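Local coordinates for putative enoyl-CoA hydratase (PDB 3GKB), which is a putative enoyl-CoA hydratase of the crotonase-like family, which probably acts on an acyl-CoA thioester, although its own substrate is not established, at residues T42-L47 / G99-H104; I56-A61 / A122-A127; G154-L159 / L234-A239. All blocks are in the same frame, centred on the assembly; numbering follows the deposited sequence.

Interaction 1: T42-L47 / G99-H104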
loop_
_atom_site.group_PDB
_atom_site.type_symbol
_atom_site.label_atom_id
_atom_site.label_comp_id
_atom_site.label_asym_id
_atom_site.label_seq_id
_atom_site.Cartn_x
_atom_site.Cartn_y
_atom_site.Cartn_z
ATOM N N THR B 42 -24.245 20.745 7.938
ATOM C CA THR B 42 -24.365 21.897 8.845
ATOM C C THR B 42 -23.289 21.908 9.923
ATOM O O THR B 42 -22.611 22.932 10.126
ATOM C CB THR B 42 -25.767 21.962 9.503
ATOM O OG1 THR B 42 -26.761 22.017 8.476
ATOM C CG2 THR B 42 -25.890 23.196 10.390
ATOM N N VAL B 43 -23.114 20.776 10.600
ATOM C CA VAL B 43 -22.166 20.715 11.698
ATOM C C VAL B 43 -20.727 20.862 11.206
ATOM O O VAL B 43 -19.971 21.643 11.781
ATOM C CB VAL B 43 -22.314 19.441 12.534
ATOM C CG1 VAL B 43 -21.170 19.346 13.554
ATOM C CG2 VAL B 43 -23.616 19.459 13.257
ATOM N N LEU B 44 -20.363 20.171 10.131
ATOM C CA LEU B 44 -18.997 20.276 9.639
ATOM C C LEU B 44 -18.685 21.646 9.039
ATOM O O LEU B 44 -17.593 22.162 9.213
ATOM C CB LEU B 44 -18.660 19.144 8.665
ATOM C CG LEU B 44 -18.565 17.747 9.293
ATOM C CD1 LEU B 44 -18.369 16.689 8.209
ATOM C CD2 LEU B 44 -17.435 17.649 10.335
ATOM N N THR B 45 -19.645 22.235 8.348
ATOM C CA THR B 45 -19.447 23.566 7.770
ATOM C C THR B 45 -19.251 24.593 8.895
ATOM O O THR B 45 -18.323 25.412 8.822
ATOM C CB THR B 45 -20.637 23.935 6.841
ATOM O OG1 THR B 45 -20.647 23.006 5.744
ATOM C CG2 THR B 45 -20.481 25.331 6.271
ATOM N N THR B 46 -20.057 24.504 9.953
ATOM C CA THR B 46 -19.910 25.374 11.117
ATOM C C THR B 46 -18.554 25.174 11.802
ATOM O O THR B 46 -17.887 26.132 12.173
ATOM C CB THR B 46 -21.002 25.140 12.148
ATOM O OG1 THR B 46 -22.307 25.306 11.541
ATOM C CG2 THR B 46 -20.824 26.081 13.336
ATOM N N LEU B 47 -18.156 23.926 11.991
ATOM C CA LEU B 47 -16.858 23.664 12.620
ATOM C C LEU B 47 -15.684 24.161 11.802
ATOM O O LEU B 47 -14.704 24.638 12.387
ATOM C CB LEU B 47 -16.683 22.177 12.964
ATOM C CG LEU B 47 -17.520 21.657 14.139
ATOM C CD1 LEU B 47 -17.558 20.113 14.167
ATOM C CD2 LEU B 47 -16.964 22.243 15.462
ATOM N N GLY B 99 -18.451 12.074 2.011
ATOM C CA GLY B 99 -17.020 11.787 2.125
ATOM C C GLY B 99 -16.132 12.944 1.667
ATOM O O GLY B 99 -15.102 13.234 2.274
ATOM N N GLU B 100 -16.536 13.642 0.620
ATOM C CA GLU B 100 -15.744 14.765 0.145
ATOM C C GLU B 100 -15.707 15.917 1.141
ATOM O O GLU B 100 -14.679 16.563 1.292
ATOM C CB GLU B 100 -16.191 15.204 -1.259
ATOM C CG GLU B 100 -15.841 14.140 -2.319
ATOM C CD GLU B 100 -14.361 13.799 -2.325
ATOM O OE1 GLU B 100 -13.528 14.604 -2.821
ATOM O OE2 GLU B 100 -14.024 12.716 -1.797
ATOM N N LEU B 101 -16.803 16.155 1.869
ATOM C CA LEU B 101 -16.775 17.174 2.950
ATOM C C LEU B 101 -15.760 16.764 4.037
ATOM O O LEU B 101 -14.900 17.541 4.438
ATOM C CB LEU B 101 -18.168 17.326 3.530
ATOM C CG LEU B 101 -18.415 18.448 4.542
ATOM C CD1 LEU B 101 -18.150 19.801 3.919
ATOM C CD2 LEU B 101 -19.848 18.284 5.014
ATOM N N ILE B 102 -15.825 15.509 4.464
ATOM C CA ILE B 102 -14.881 14.978 5.468
ATOM C C ILE B 102 -13.418 15.086 4.982
ATOM O O ILE B 102 -12.516 15.530 5.726
ATOM C CB ILE B 102 -15.225 13.503 5.831
ATOM C CG1 ILE B 102 -16.573 13.417 6.552
ATOM C CG2 ILE B 102 -14.129 12.897 6.710
ATOM C CD1 ILE B 102 -17.228 12.019 6.581
ATOM N N ARG B 103 -13.170 14.652 3.758
ATOM C CA ARG B 103 -11.796 14.624 3.222
ATOM C C ARG B 103 -11.149 16.020 3.180
ATOM O O ARG B 103 -9.942 16.131 3.284
ATOM C CB ARG B 103 -11.761 14.089 1.788
ATOM C CG ARG B 103 -11.845 12.575 1.650
ATOM C CD ARG B 103 -11.029 12.062 0.460
ATOM N NE ARG B 103 -11.346 12.751 -0.777
ATOM C CZ ARG B 103 -10.478 13.291 -1.636
ATOM N NH1 ARG B 103 -10.936 13.895 -2.735
ATOM N NH2 ARG B 103 -9.169 13.210 -1.451
ATOM N N HIS B 104 -11.961 17.062 2.985
ATOM C CA HIS B 104 -11.456 18.443 2.878
ATOM C C HIS B 104 -11.601 19.294 4.153
ATOM O O HIS B 104 -11.304 20.506 4.152
ATOM C CB HIS B 104 -12.110 19.105 1.669
ATOM C CG HIS B 104 -11.742 18.441 0.382
ATOM N ND1 HIS B 104 -12.548 17.504 -0.222
ATOM C CD2 HIS B 104 -10.640 18.558 -0.397
ATOM C CE1 HIS B 104 -11.962 17.083 -1.333
ATOM N NE2 HIS B 104 -10.805 17.710 -1.463
#
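With CG swung anti to its carbonyl carbon (chi1 -69°), L44 sends its isobutyl group off helix 34-48 to meet L101, whose CG instead lies anti to the backbone N (chi1 -173°) and reaches toward it from the other helix. The two leucines meet at a slant through their methyl ends: CD1 of L44 lies 3.9 Å from CD2 of L101, and the same CD2 also lies against CB of L44. The same CD1 also touches CG1 of I102 at 4.1 Å, so a single methyl bridges two neighbouring residues of helix 96-103. T45 adds a marginal contact, its OG1 lying 4.5 Å from CD1 of L101, and its hydroxyl is turned to R41 O within its own helix, as suits a threonine on an exposed helical face. Long, flexible leucines fit here because the short helical segments run 10.8 Å apart, too far for their backbones to touch. On the far side of 99-104, R103 grips the carboxylate of E100 side-on, NE to OE2 and NH1 to OE1 (2.7 Å), while Y158 also bonds OE2. L44 additionally packs on I22, I56 and F58 of the sheet, while I102 turns to F124 and A127 of helix 120-127. Two nearly parallel helices, 21° between their directions, placed in this way are consistent with the layered alpha/beta core of the crotonase fold.

Interaction 2: I56-A61 / A122-A127; sequences IVFSSA and AEFVAA
Strand 55-60 carries residues 56-60 in extended conformation, whereas 122-127 is the last part of helix 120-127; the two backbones stay well apart, the nearest CA atoms, those of F58 and V125, being 9.1 Å from each other. Two phenylalanines span that distance. F58 points from the strand toward the helix, and F124, with CG anti to its backbone N (chi1 -172°), reaches back with the far end of its ring. The result is a T-shaped stack: the CE2-CZ edge of F124 enters over one face of F58, with planes at 88° and centroids 5.1 Å apart. The closest approach is CZ of F124 to CD1 of F58, 3.6 Å, and CE2 of F124 lies 3.8 Å from both CG and CD1 of F58, so the edge lands off-centre, toward the rim. The opposite face of F58 is covered by CG2 of I56, its neighbour two residues back on the strand. Around the pair, I22, T109 and V111 pack on F58, while L67, V98 and I102 pack on F124. With no hydrogen bond between the segments, cohesion rests on dispersion and on the weak attraction of ring C-H groups for a pi face, a chemistry suited to a buried site that offers large apolar surfaces.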
loop_
_atom_site.group_PDB
_atom_site.type_symbol
_atom_site.label_atom_id
_atom_site.label_comp_id
_atom_site.label_asym_id
_atom_site.label_seq_id
_atom_site.Cartn_x
_atom_site.Cartn_y
_atom_site.Cartn_z
ATOM N N ILE B 56 -11.586 16.711 15.202
ATOM C CA ILE B 56 -12.975 16.209 15.287
ATOM C C ILE B 56 -12.923 14.678 15.390
ATOM O O ILE B 56 -12.212 14.026 14.613
ATOM C CB ILE B 56 -13.790 16.581 14.029
ATOM C CG1 ILE B 56 -13.913 18.108 13.906
ATOM C CG2 ILE B 56 -15.163 15.877 14.054
ATOM C CD1 ILE B 56 -14.373 18.605 12.519
ATOM N N VAL B 57 -13.619 14.113 16.375
ATOM C CA VAL B 57 -13.687 12.662 16.540
ATOM C C VAL B 57 -15.134 12.212 16.329
ATOM O O VAL B 57 -16.052 12.683 17.015
ATOM C CB VAL B 57 -13.251 12.175 17.924
ATOM C CG1 VAL B 57 -13.307 10.610 17.965
ATOM C CG2 VAL B 57 -11.838 12.654 18.290
ATOM N N PHE B 58 -15.324 11.304 15.385
ATOM C CA PHE B 58 -16.625 10.720 15.108
ATOM C C PHE B 58 -16.744 9.389 15.810
ATOM O O PHE B 58 -15.852 8.540 15.695
ATOM C CB PHE B 58 -16.789 10.466 13.611
ATOM C CG PHE B 58 -16.689 11.683 12.750
ATOM C CD1 PHE B 58 -17.793 12.463 12.489
ATOM C CD2 PHE B 58 -15.500 12.027 12.155
ATOM C CE1 PHE B 58 -17.702 13.571 11.642
ATOM C CE2 PHE B 58 -15.417 13.138 11.338
ATOM C CZ PHE B 58 -16.536 13.907 11.096
ATOM N N SER B 59 -17.857 9.201 16.507
ATOM C CA SER B 59 -18.143 7.932 17.160
ATOM C C SER B 59 -19.635 7.637 17.046
ATOM O O SER B 59 -20.431 8.469 16.606
ATOM C CB SER B 59 -17.673 7.946 18.625
ATOM O OG SER B 59 -18.458 8.842 19.406
ATOM N N SER B 60 -20.031 6.432 17.418
ATOM C CA SER B 60 -21.447 6.086 17.383
ATOM C C SER B 60 -22.064 5.847 18.769
ATOM O O SER B 60 -21.419 5.267 19.632
ATOM C CB SER B 60 -21.633 4.813 16.567
ATOM O OG SER B 60 -22.996 4.441 16.552
ATOM N N ALA B 61 -23.322 6.238 18.936
ATOM C CA ALA B 61 -24.104 5.882 20.128
ATOM C C ALA B 61 -24.744 4.479 20.037
ATOM O O ALA B 61 -25.216 3.925 21.046
ATOM C CB ALA B 61 -25.168 6.958 20.383
ATOM N N ALA B 122 -19.177 2.806 5.365
ATOM C CA ALA B 122 -17.767 2.397 5.188
ATOM C C ALA B 122 -16.995 3.477 4.438
ATOM O O ALA B 122 -15.794 3.694 4.673
ATOM C CB ALA B 122 -17.668 1.062 4.447
ATOM N N GLU B 123 -17.684 4.157 3.527
ATOM C CA GLU B 123 -17.130 5.311 2.815
ATOM C C GLU B 123 -16.755 6.432 3.783
ATOM O O GLU B 123 -15.682 7.022 3.655
ATOM C CB GLU B 123 -18.100 5.799 1.710
ATOM C CG GLU B 123 -18.302 4.734 0.601
ATOM C CD GLU B 123 -19.411 5.033 -0.454
ATOM O OE1 GLU B 123 -19.145 4.855 -1.654
ATOM O OE2 GLU B 123 -20.543 5.410 -0.083
ATOM N N PHE B 124 -17.647 6.692 4.748
ATOM C CA PHE B 124 -17.478 7.709 5.802
ATOM C C PHE B 124 -16.228 7.393 6.608
ATOM O O PHE B 124 -15.319 8.243 6.759
ATOM C CB PHE B 124 -18.759 7.691 6.669
ATOM C CG PHE B 124 -18.864 8.781 7.681
ATOM C CD1 PHE B 124 -19.928 9.676 7.617
ATOM C CD2 PHE B 124 -17.982 8.883 8.744
ATOM C CE1 PHE B 124 -20.079 10.669 8.533
ATOM C CE2 PHE B 124 -18.150 9.919 9.694
ATOM C CZ PHE B 124 -19.193 10.791 9.569
ATOM N N VAL B 125 -16.110 6.124 7.028
ATOM C CA VAL B 125 -14.932 5.682 7.782
ATOM C C VAL B 125 -13.649 5.931 6.997
ATOM O O VAL B 125 -12.679 6.455 7.567
ATOM C CB VAL B 125 -15.034 4.195 8.214
ATOM C CG1 VAL B 125 -13.688 3.691 8.846
ATOM C CG2 VAL B 125 -16.229 3.988 9.182
ATOM N N ALA B 126 -13.628 5.567 5.707
ATOM C CA ALA B 126 -12.385 5.630 4.903
ATOM C C ALA B 126 -11.993 7.063 4.539
ATOM O O ALA B 126 -10.842 7.335 4.238
ATOM C CB ALA B 126 -12.537 4.801 3.630
ATOM N N ALA B 127 -12.949 7.983 4.607
ATOM C CA ALA B 127 -12.751 9.380 4.162
ATOM C C ALA B 127 -12.029 10.237 5.218
ATOM O O ALA B 127 -11.377 11.236 4.885
ATOM C CB ALA B 127 -14.092 10.021 3.841
#

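Interaction 3: G154-L159 / L234-A239; sequences GGTQYL and LGENDA
E236 lays its carboxylate over the start of helix 155-163, covering G154, T156 and the CG of Q157. Its CG stands anti to the backbone N (chi1 170°) and the chain runs on extended, carrying the charge from helix 230-243 across to the other backbone. There the two oxygens divide the work. OE1 takes the N-H of G154 at 2.8 Å through its syn lone pair; OE2 accepts twice, from T156 N at 3.0 Å, nearly in line with its C-O bond, and from T156 OG1 through its anti lone pair at 2.5 Å. Both backbone N-H bonds are bent, as when one planar group serves several closely spaced donors. Three donors therefore hold the carboxylate, and Q96 NE2 adds another at OE1. A negative group beside the N-terminal turn of a helix is also likely to be favoured by the helix dipole. Threonine suits its place because the hydroxyl of T156 faces E236 while its OG1 accepts Q157 NE2 at 2.9 Å. G154, the N-cap residue, has a positive phi, and a CB there would run into the Y158 ring. Shortening E236 to an alanine would remove the carboxylate, and G154 N, both donors of T156 and Q96 NE2 would probably be left without their acceptor at a buried helix start. The short helical segments cross at 139°, their axes 9.8 Å apart. Beyond them, Q157 NE2 also bonds S223 O of the second subunit, Y158 leans on helices 96-103 and 120-127, and L159 packs against helix 165-174.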
loop_
_atom_site.group_PDB
_atom_site.type_symbol
_atom_site.label_atom_id
_atom_site.label_comp_id
_atom_site.label_asym_id
_atom_site.label_seq_id
_atom_site.Cartn_x
_atom_site.Cartn_y
_atom_site.Cartn_z
ATOM N N GLY B 154 -17.937 7.439 -3.221
ATOM C CA GLY B 154 -16.489 7.640 -3.171
ATOM C C GLY B 154 -15.720 6.368 -2.827
ATOM O O GLY B 154 -14.507 6.316 -3.015
ATOM N N GLY B 155 -16.428 5.349 -2.337
ATOM C CA GLY B 155 -15.817 4.129 -1.806
ATOM C C GLY B 155 -14.857 3.421 -2.739
ATOM O O GLY B 155 -13.805 2.919 -2.286
ATOM N N THR B 156 -15.202 3.361 -4.030
ATOM C CA THR B 156 -14.314 2.688 -4.982
ATOM C C THR B 156 -12.960 3.424 -5.045
ATOM O O THR B 156 -11.896 2.798 -5.084
ATOM C CB THR B 156 -14.908 2.570 -6.400
ATOM O OG1 THR B 156 -15.082 3.860 -6.975
ATOM C CG2 THR B 156 -16.229 1.778 -6.405
ATOM N N GLN B 157 -13.017 4.757 -4.977
ATOM C CA GLN B 157 -11.808 5.559 -5.047
ATOM C C GLN B 157 -11.024 5.627 -3.745
ATOM O O GLN B 157 -9.772 5.616 -3.768
ATOM C CB GLN B 157 -12.123 6.956 -5.581
ATOM C CG GLN B 157 -12.909 6.927 -6.915
ATOM C CD GLN B 157 -12.193 6.089 -7.983
ATOM O OE1 GLN B 157 -11.088 6.411 -8.379
ATOM N NE2 GLN B 157 -12.799 4.979 -8.392
ATOM N N TYR B 158 -11.733 5.697 -2.617
ATOM C CA TYR B 158 -11.066 5.665 -1.332
ATOM C C TYR B 158 -10.338 4.322 -1.159
ATOM O O TYR B 158 -9.204 4.280 -0.700
ATOM C CB TYR B 158 -12.034 5.917 -0.182
ATOM C CG TYR B 158 -12.840 7.215 -0.285
ATOM C CD1 TYR B 158 -12.437 8.284 -1.110
ATOM C CD2 TYR B 158 -14.011 7.358 0.439
ATOM C CE1 TYR B 158 -13.176 9.457 -1.169
ATOM C CE2 TYR B 158 -14.762 8.492 0.370
ATOM C CZ TYR B 158 -14.344 9.561 -0.405
ATOM O OH TYR B 158 -15.132 10.698 -0.448
ATOM N N LEU B 159 -10.994 3.240 -1.554
ATOM C CA LEU B 159 -10.353 1.915 -1.552
ATOM C C LEU B 159 -9.211 1.867 -2.527
ATOM O O LEU B 159 -8.123 1.405 -2.171
ATOM C CB LEU B 159 -11.361 0.818 -1.909
ATOM C CG LEU B 159 -12.306 0.445 -0.743
ATOM C CD1 LEU B 159 -13.561 -0.258 -1.265
ATOM C CD2 LEU B 159 -11.578 -0.459 0.281
ATOM N N LEU B 234 -15.758 11.042 -10.841
ATOM C CA LEU B 234 -16.623 11.108 -12.015
ATOM C C LEU B 234 -16.865 9.729 -12.661
ATOM O O LEU B 234 -18.007 9.390 -13.012
ATOM C CB LEU B 234 -16.082 12.120 -13.034
ATOM C CG LEU B 234 -16.308 13.595 -12.645
ATOM C CD1 LEU B 234 -15.444 14.513 -13.478
ATOM C CD2 LEU B 234 -17.816 13.960 -12.749
ATOM N N GLY B 235 -15.794 8.947 -12.833
ATOM C CA GLY B 235 -15.902 7.591 -13.378
ATOM C C GLY B 235 -16.779 6.663 -12.537
ATOM O O GLY B 235 -17.588 5.883 -13.079
ATOM N N GLU B 236 -16.641 6.776 -11.219
ATOM C CA GLU B 236 -17.456 5.995 -10.303
ATOM C C GLU B 236 -18.908 6.403 -10.432
ATOM O O GLU B 236 -19.774 5.544 -10.520
ATOM C CB GLU B 236 -16.953 6.103 -8.842
ATOM C CG GLU B 236 -17.892 5.496 -7.801
ATOM C CD GLU B 236 -17.587 5.949 -6.380
ATOM O OE1 GLU B 236 -18.296 6.878 -5.923
ATOM O OE2 GLU B 236 -16.637 5.404 -5.735
ATOM N N ASN B 237 -19.174 7.715 -10.453
ATOM C CA ASN B 237 -20.525 8.207 -10.613
ATOM C C ASN B 237 -21.215 7.666 -11.864
ATOM O O ASN B 237 -22.400 7.265 -11.810
ATOM C CB ASN B 237 -20.552 9.731 -10.649
ATOM C CG ASN B 237 -21.928 10.251 -10.900
ATOM O OD1 ASN B 237 -22.810 10.155 -10.040
ATOM N ND2 ASN B 237 -22.171 10.682 -12.136
ATOM N N ASP B 238 -20.487 7.654 -12.980
ATOM C CA ASP B 238 -21.040 7.197 -14.259
ATOM C C ASP B 238 -21.375 5.702 -14.185
ATOM O O ASP B 238 -22.423 5.246 -14.673
ATOM C CB ASP B 238 -20.047 7.448 -15.399
ATOM C CG ASP B 238 -19.915 8.918 -15.745
ATOM O OD1 ASP B 238 -20.818 9.704 -15.385
ATOM O OD2 ASP B 238 -18.902 9.303 -16.358
ATOM N N ALA B 239 -20.460 4.937 -13.604
ATOM C CA ALA B 239 -20.642 3.496 -13.483
ATOM C C ALA B 239 -21.801 3.182 -12.543
ATOM O O ALA B 239 -22.619 2.314 -12.837
ATOM C CB ALA B 239 -19.337 2.827 -12.991
#

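How the interactions relate
Interaction 2 lies deepest, its centre about 6 Å from the centre of the chain, and is wholly aromatic; interaction 1, its centre about 13 Å from that of the chain, is aliphatic and partly exposed, at T45. The two share a neighbourhood, since I102 CD1 of interaction 1 meets F124 CE1 of interaction 2 at 3.7 Å, so their apolar contacts adjoin. Interaction 3, about as far out as interaction 1 yet buried, differs in being polar and close to a second subunit. Its first segment is tied to the others through acidic residues: E123 OE1 of interaction 2 probably accepts a hydrogen bond from G155 N, and E100 of interaction 1 plays a similar part.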